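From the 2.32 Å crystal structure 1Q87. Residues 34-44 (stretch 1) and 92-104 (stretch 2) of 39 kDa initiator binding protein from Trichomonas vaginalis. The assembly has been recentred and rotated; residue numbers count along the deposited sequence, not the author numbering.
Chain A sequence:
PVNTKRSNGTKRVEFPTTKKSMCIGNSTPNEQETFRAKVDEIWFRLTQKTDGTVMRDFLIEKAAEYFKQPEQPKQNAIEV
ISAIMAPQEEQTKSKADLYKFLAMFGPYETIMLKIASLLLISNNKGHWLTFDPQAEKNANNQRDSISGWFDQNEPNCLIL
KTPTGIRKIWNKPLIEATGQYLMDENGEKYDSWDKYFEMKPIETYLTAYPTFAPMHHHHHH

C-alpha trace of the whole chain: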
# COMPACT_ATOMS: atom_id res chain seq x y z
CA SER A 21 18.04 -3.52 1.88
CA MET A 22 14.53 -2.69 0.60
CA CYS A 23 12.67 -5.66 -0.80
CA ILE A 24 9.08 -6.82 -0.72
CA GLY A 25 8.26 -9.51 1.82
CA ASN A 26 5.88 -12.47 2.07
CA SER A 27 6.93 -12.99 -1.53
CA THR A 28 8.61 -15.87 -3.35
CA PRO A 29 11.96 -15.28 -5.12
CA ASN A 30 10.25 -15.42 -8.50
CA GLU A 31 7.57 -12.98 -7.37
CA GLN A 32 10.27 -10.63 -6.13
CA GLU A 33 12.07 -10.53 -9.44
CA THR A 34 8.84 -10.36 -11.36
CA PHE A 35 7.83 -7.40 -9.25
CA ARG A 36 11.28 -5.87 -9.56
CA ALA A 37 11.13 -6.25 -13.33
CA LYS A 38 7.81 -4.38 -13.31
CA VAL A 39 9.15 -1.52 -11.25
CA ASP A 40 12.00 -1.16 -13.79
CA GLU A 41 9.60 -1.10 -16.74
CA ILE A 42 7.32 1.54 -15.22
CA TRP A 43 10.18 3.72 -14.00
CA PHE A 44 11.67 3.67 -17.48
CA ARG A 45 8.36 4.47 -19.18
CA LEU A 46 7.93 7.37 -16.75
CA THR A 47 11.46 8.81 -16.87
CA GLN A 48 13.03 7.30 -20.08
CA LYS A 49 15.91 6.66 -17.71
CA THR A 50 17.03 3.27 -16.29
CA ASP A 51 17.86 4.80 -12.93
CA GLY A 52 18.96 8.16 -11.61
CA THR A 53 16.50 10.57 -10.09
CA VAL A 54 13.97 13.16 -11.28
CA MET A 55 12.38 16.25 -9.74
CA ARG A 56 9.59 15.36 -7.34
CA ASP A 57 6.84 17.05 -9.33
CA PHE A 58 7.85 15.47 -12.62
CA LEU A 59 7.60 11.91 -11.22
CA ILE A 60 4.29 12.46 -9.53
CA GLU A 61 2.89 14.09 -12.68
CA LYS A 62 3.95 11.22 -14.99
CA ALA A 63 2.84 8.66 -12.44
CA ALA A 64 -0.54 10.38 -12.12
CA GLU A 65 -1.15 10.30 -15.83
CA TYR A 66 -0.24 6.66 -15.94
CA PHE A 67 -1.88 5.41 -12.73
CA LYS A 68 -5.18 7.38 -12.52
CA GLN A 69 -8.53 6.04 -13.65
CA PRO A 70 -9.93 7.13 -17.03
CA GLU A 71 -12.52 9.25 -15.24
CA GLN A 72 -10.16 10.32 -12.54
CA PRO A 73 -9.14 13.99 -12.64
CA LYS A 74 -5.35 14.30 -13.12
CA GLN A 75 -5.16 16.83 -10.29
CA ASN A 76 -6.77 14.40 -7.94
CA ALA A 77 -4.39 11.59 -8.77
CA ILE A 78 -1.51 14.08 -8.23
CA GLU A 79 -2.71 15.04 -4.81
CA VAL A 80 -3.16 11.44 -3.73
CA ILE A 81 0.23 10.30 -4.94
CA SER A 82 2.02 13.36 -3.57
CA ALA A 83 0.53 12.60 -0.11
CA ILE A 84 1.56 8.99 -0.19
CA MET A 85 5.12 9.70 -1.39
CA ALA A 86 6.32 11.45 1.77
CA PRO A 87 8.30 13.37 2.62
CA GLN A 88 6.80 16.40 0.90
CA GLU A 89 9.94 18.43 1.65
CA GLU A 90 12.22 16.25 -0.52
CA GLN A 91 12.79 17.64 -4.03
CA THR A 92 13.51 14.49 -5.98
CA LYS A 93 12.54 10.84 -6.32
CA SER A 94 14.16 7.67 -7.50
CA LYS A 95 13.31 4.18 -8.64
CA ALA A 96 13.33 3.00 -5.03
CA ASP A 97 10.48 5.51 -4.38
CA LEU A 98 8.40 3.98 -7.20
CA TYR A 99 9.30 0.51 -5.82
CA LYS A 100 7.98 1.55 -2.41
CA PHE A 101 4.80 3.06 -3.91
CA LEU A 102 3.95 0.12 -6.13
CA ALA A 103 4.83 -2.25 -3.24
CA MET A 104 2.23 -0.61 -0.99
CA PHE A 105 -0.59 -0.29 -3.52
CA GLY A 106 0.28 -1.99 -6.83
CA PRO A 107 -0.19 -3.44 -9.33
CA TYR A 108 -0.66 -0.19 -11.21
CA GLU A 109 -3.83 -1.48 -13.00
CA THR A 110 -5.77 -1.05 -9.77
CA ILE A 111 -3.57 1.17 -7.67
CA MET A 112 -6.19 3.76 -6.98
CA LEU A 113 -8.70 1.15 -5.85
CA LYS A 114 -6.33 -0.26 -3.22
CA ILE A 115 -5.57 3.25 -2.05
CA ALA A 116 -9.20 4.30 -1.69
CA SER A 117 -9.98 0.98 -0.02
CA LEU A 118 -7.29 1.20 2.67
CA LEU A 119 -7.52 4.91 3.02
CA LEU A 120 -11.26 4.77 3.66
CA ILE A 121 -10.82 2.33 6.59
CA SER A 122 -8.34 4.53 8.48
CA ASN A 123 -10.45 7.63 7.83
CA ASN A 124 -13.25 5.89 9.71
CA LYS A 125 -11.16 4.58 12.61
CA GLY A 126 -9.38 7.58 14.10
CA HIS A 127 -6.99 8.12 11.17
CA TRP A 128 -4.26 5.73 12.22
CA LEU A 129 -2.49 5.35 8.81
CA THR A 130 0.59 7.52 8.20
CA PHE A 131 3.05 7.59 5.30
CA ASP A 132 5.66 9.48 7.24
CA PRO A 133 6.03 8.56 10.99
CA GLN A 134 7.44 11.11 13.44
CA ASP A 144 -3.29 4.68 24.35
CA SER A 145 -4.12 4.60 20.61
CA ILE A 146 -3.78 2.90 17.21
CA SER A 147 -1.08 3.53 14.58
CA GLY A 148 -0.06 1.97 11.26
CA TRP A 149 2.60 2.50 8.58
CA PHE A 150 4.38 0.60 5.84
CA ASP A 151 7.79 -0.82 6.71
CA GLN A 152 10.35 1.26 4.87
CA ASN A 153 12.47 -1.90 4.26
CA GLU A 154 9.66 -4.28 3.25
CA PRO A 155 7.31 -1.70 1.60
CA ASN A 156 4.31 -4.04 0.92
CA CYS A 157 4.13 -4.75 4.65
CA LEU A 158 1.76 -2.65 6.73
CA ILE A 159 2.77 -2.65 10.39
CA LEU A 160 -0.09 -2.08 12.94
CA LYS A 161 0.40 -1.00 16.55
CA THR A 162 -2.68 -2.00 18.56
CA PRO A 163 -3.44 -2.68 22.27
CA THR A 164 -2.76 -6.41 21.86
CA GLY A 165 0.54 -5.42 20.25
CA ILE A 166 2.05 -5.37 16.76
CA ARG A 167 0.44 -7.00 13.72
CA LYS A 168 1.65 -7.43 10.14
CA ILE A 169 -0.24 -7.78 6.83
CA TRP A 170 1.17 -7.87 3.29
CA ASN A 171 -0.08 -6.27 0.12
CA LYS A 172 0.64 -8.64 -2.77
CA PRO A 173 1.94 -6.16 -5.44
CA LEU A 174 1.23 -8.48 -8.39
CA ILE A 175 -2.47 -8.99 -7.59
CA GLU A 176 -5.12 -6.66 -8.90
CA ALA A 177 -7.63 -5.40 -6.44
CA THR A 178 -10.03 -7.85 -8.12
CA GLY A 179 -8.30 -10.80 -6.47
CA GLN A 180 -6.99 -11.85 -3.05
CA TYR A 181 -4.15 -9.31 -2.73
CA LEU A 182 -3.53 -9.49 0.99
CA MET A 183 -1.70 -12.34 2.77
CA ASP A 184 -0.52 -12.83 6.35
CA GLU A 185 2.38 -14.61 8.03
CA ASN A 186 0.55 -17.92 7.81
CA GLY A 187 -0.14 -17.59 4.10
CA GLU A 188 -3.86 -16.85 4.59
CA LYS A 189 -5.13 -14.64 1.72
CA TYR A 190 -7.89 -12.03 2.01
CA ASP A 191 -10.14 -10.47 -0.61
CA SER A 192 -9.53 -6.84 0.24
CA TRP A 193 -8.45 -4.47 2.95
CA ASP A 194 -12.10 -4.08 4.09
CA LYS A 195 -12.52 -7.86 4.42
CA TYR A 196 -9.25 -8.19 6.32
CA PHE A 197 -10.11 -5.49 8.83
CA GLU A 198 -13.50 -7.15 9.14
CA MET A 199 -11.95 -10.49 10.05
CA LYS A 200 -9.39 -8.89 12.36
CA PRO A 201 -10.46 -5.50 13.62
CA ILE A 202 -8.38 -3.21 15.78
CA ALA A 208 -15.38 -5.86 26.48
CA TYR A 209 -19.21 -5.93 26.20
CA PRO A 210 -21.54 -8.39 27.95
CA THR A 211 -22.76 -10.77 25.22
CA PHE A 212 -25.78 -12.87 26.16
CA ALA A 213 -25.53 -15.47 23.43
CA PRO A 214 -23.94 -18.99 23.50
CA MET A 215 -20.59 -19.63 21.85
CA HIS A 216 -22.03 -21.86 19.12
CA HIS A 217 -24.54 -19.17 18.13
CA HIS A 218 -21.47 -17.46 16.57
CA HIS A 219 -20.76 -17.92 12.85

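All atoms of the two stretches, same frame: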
# COMPACT_ATOMS: atom_id res chain seq x y z
N THR A 34 9.89 -10.79 -10.47
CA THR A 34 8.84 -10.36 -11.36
C THR A 34 8.45 -8.93 -10.97
O THR A 34 8.37 -8.03 -11.82
CB THR A 34 7.60 -11.22 -11.22
OG1 THR A 34 7.89 -12.56 -11.65
CG2 THR A 34 6.45 -10.62 -12.05
N PHE A 35 8.23 -8.71 -9.68
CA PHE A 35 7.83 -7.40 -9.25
C PHE A 35 8.91 -6.34 -9.50
O PHE A 35 8.61 -5.18 -9.80
CB PHE A 35 7.45 -7.41 -7.77
CG PHE A 35 7.23 -6.04 -7.22
CD1 PHE A 35 8.20 -5.44 -6.44
CD2 PHE A 35 6.06 -5.33 -7.53
CE1 PHE A 35 8.02 -4.13 -5.97
CE2 PHE A 35 5.88 -4.06 -7.08
CZ PHE A 35 6.85 -3.45 -6.29
N ARG A 36 10.16 -6.77 -9.37
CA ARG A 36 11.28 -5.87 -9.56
C ARG A 36 11.36 -5.48 -11.04
O ARG A 36 11.64 -4.33 -11.39
CB ARG A 36 12.56 -6.55 -9.13
CG ARG A 36 13.68 -5.60 -8.79
CD ARG A 36 14.95 -6.38 -8.44
NE ARG A 36 14.79 -7.34 -7.33
CZ ARG A 36 14.97 -7.06 -6.04
NH1 ARG A 36 15.32 -5.83 -5.65
NH2 ARG A 36 14.81 -8.01 -5.13
N ALA A 37 11.11 -6.47 -11.90
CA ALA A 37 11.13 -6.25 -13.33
C ALA A 37 10.04 -5.24 -13.68
O ALA A 37 10.26 -4.36 -14.52
CB ALA A 37 10.89 -7.55 -14.07
N LYS A 38 8.87 -5.34 -13.04
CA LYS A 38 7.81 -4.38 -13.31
C LYS A 38 8.19 -2.98 -12.91
O LYS A 38 7.92 -2.04 -13.64
CB LYS A 38 6.50 -4.74 -12.59
CG LYS A 38 5.47 -5.37 -13.47
CD LYS A 38 5.04 -4.49 -14.63
CE LYS A 38 4.37 -5.37 -15.69
NZ LYS A 38 3.61 -4.59 -16.69
N VAL A 39 8.77 -2.83 -11.72
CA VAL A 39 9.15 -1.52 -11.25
C VAL A 39 10.09 -0.87 -12.28
O VAL A 39 9.93 0.32 -12.60
CB VAL A 39 9.85 -1.59 -9.87
CG1 VAL A 39 10.26 -0.16 -9.43
CG2 VAL A 39 8.90 -2.22 -8.78
N ASP A 40 11.05 -1.64 -12.78
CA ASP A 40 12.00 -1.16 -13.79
C ASP A 40 11.24 -0.67 -15.02
O ASP A 40 11.41 0.46 -15.47
CB ASP A 40 12.95 -2.27 -14.23
CG ASP A 40 13.96 -2.64 -13.15
OD1 ASP A 40 14.42 -1.74 -12.41
OD2 ASP A 40 14.30 -3.85 -13.06
N GLU A 41 10.39 -1.51 -15.58
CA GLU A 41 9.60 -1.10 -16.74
C GLU A 41 8.85 0.23 -16.54
O GLU A 41 8.96 1.16 -17.36
CB GLU A 41 8.57 -2.19 -17.08
CG GLU A 41 7.54 -1.76 -18.12
CD GLU A 41 6.31 -2.69 -18.18
OE1 GLU A 41 6.48 -3.92 -18.08
OE2 GLU A 41 5.17 -2.18 -18.34
N ILE A 42 8.11 0.34 -15.45
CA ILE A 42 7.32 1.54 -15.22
C ILE A 42 8.16 2.79 -14.96
O ILE A 42 7.79 3.90 -15.37
CB ILE A 42 6.33 1.30 -14.07
CG1 ILE A 42 5.36 0.17 -14.48
CG2 ILE A 42 5.62 2.56 -13.70
CD1 ILE A 42 4.33 -0.15 -13.43
N TRP A 43 9.30 2.61 -14.30
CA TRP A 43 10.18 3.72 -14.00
C TRP A 43 10.71 4.28 -15.32
O TRP A 43 10.75 5.50 -15.54
CB TRP A 43 11.34 3.25 -13.11
CG TRP A 43 12.39 4.30 -12.94
CD1 TRP A 43 13.60 4.35 -13.57
CD2 TRP A 43 12.29 5.50 -12.16
NE1 TRP A 43 14.27 5.51 -13.23
CE2 TRP A 43 13.49 6.23 -12.36
CE3 TRP A 43 11.32 6.02 -11.30
CZ2 TRP A 43 13.73 7.46 -11.75
CZ3 TRP A 43 11.56 7.25 -10.68
CH2 TRP A 43 12.76 7.96 -10.91
N PHE A 44 11.13 3.36 -16.19
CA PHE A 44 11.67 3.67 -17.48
C PHE A 44 10.64 4.36 -18.35
O PHE A 44 10.96 5.35 -18.97
CB PHE A 44 12.20 2.41 -18.17
CG PHE A 44 12.88 2.69 -19.49
CD1 PHE A 44 13.96 3.57 -19.57
CD2 PHE A 44 12.45 2.06 -20.66
CE1 PHE A 44 14.59 3.83 -20.78
CE2 PHE A 44 13.07 2.31 -21.87
CZ PHE A 44 14.14 3.19 -21.93
N THR A 92 13.35 15.44 -4.89
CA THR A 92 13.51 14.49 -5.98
C THR A 92 13.14 13.08 -5.57
O THR A 92 13.05 12.79 -4.39
CB THR A 92 14.96 14.50 -6.56
OG1 THR A 92 15.84 13.69 -5.76
CG2 THR A 92 15.48 15.93 -6.60
N LYS A 93 12.92 12.22 -6.57
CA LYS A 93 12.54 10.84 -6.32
C LYS A 93 13.34 9.90 -7.16
O LYS A 93 13.92 10.31 -8.17
CB LYS A 93 11.02 10.65 -6.61
CG LYS A 93 10.11 10.65 -5.34
CD LYS A 93 10.37 11.77 -4.34
CE LYS A 93 9.26 11.95 -3.29
NZ LYS A 93 9.37 11.13 -2.01
N SER A 94 13.40 8.64 -6.74
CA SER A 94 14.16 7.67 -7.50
C SER A 94 13.37 6.39 -7.69
O SER A 94 12.23 6.28 -7.23
CB SER A 94 15.50 7.37 -6.80
OG SER A 94 15.37 6.40 -5.77
N LYS A 95 13.98 5.42 -8.37
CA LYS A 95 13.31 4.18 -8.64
C LYS A 95 12.84 3.60 -7.31
O LYS A 95 11.69 3.21 -7.18
CB LYS A 95 14.24 3.18 -9.37
CG LYS A 95 13.47 2.17 -10.25
CD LYS A 95 14.24 0.90 -10.70
CE LYS A 95 15.71 1.17 -11.04
NZ LYS A 95 16.55 1.13 -9.79
N ALA A 96 13.71 3.56 -6.31
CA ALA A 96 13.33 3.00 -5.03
C ALA A 96 12.03 3.64 -4.50
O ALA A 96 11.30 2.98 -3.77
CB ALA A 96 14.45 3.16 -4.01
N ASP A 97 11.75 4.89 -4.84
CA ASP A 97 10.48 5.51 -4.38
C ASP A 97 9.29 4.87 -5.12
O ASP A 97 8.25 4.59 -4.50
CB ASP A 97 10.50 7.01 -4.62
CG ASP A 97 11.62 7.70 -3.83
OD1 ASP A 97 11.58 7.64 -2.58
OD2 ASP A 97 12.55 8.28 -4.44
N LEU A 98 9.45 4.62 -6.43
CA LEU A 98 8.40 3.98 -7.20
C LEU A 98 8.23 2.56 -6.65
O LEU A 98 7.10 2.09 -6.47
CB LEU A 98 8.78 3.89 -8.69
CG LEU A 98 7.81 4.19 -9.86
CD1 LEU A 98 7.97 3.13 -10.93
CD2 LEU A 98 6.39 4.25 -9.45
N TYR A 99 9.34 1.87 -6.38
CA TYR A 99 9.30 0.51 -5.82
C TYR A 99 8.45 0.48 -4.53
O TYR A 99 7.57 -0.35 -4.35
CB TYR A 99 10.71 0.04 -5.49
CG TYR A 99 10.80 -1.40 -5.04
CD1 TYR A 99 11.18 -2.40 -5.93
CD2 TYR A 99 10.53 -1.78 -3.71
CE1 TYR A 99 11.30 -3.73 -5.54
CE2 TYR A 99 10.64 -3.16 -3.29
CZ TYR A 99 11.04 -4.11 -4.23
OH TYR A 99 11.23 -5.44 -3.92
N LYS A 100 8.71 1.43 -3.65
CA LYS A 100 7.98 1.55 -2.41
C LYS A 100 6.48 1.75 -2.68
O LYS A 100 5.63 1.06 -2.09
CB LYS A 100 8.54 2.74 -1.63
CG LYS A 100 7.90 2.97 -0.29
CD LYS A 100 8.94 3.42 0.76
CE LYS A 100 9.16 4.93 0.76
NZ LYS A 100 9.79 5.43 2.03
N PHE A 101 6.18 2.68 -3.59
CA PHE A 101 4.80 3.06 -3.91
C PHE A 101 4.01 1.93 -4.53
O PHE A 101 2.87 1.68 -4.15
CB PHE A 101 4.80 4.28 -4.82
CG PHE A 101 3.44 4.82 -5.09
CD1 PHE A 101 2.71 5.42 -4.08
CD2 PHE A 101 2.88 4.70 -6.35
CE1 PHE A 101 1.43 5.89 -4.32
CE2 PHE A 101 1.59 5.17 -6.60
CZ PHE A 101 0.87 5.77 -5.58
N LEU A 102 4.61 1.24 -5.47
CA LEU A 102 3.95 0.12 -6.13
C LEU A 102 3.85 -1.08 -5.15
O LEU A 102 2.92 -1.90 -5.22
CB LEU A 102 4.73 -0.25 -7.42
CG LEU A 102 4.54 0.69 -8.64
CD1 LEU A 102 5.62 0.48 -9.68
CD2 LEU A 102 3.16 0.45 -9.29
N ALA A 103 4.80 -1.17 -4.23
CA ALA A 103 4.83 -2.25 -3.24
C ALA A 103 3.65 -2.10 -2.29
O ALA A 103 3.04 -3.08 -1.93
CB ALA A 103 6.14 -2.22 -2.44
N MET A 104 3.36 -0.87 -1.89
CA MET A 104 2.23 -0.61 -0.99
C MET A 104 0.88 -0.80 -1.66
O MET A 104 0.02 -1.48 -1.11
CB MET A 104 2.24 0.81 -0.43
CG MET A 104 3.50 1.18 0.34
SD MET A 104 3.33 2.81 0.98
CE MET A 104 4.10 3.77 -0.41

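Helices that cross obliquely can be held largely by the packing of apolar and aromatic side chains, and this pair, with axes 9.6 Å apart at closest approach and directions 121° apart, illustrates the principle: 690 Å² is buried without one hydrogen bond between the stretches. Residues 34–44 present a recurring face to the helix that begins at Lys95. Phe35 opens the contact, its ring edge directed at the face of Tyr99, with Phe35 CE1 3.3 Å from Tyr99 CE1 and the planes at 74°; the phenyl ring also packs beside the small Ala103, Phe35 CZ lying 3.7 Å from Ala103 N. One residue on, Arg36 lays its guanidinium so that Tyr99 OH sits over one face. At the centre, where Val39 and Tyr99 bring their CA atoms within 5.8 Å, compact, branched Val39 is a knob among Lys95, Leu98, Tyr99 and Leu102. Asp40 points its CA-to-CB bond away, yet its carboxylate comes nearer, Asp40 OD1 lying 3.2 Å from Lys95 CD; Asp40 OD1 and Lys95 NZ, 4.4 Å apart, are too distant for a salt bridge. Ile42 extends the apolar layer, with Ile42 CG2 3.7 Å from Leu98 CD1 and Ile42 CD1 4.0 Å from Leu102 CD1. Trp43 closes it: its broad indole face receives the aliphatic part of Lys95, Trp43 CG lying 3.6 Å from Lys95 CG, as well as the Ser94 backbone at the helix N-cap.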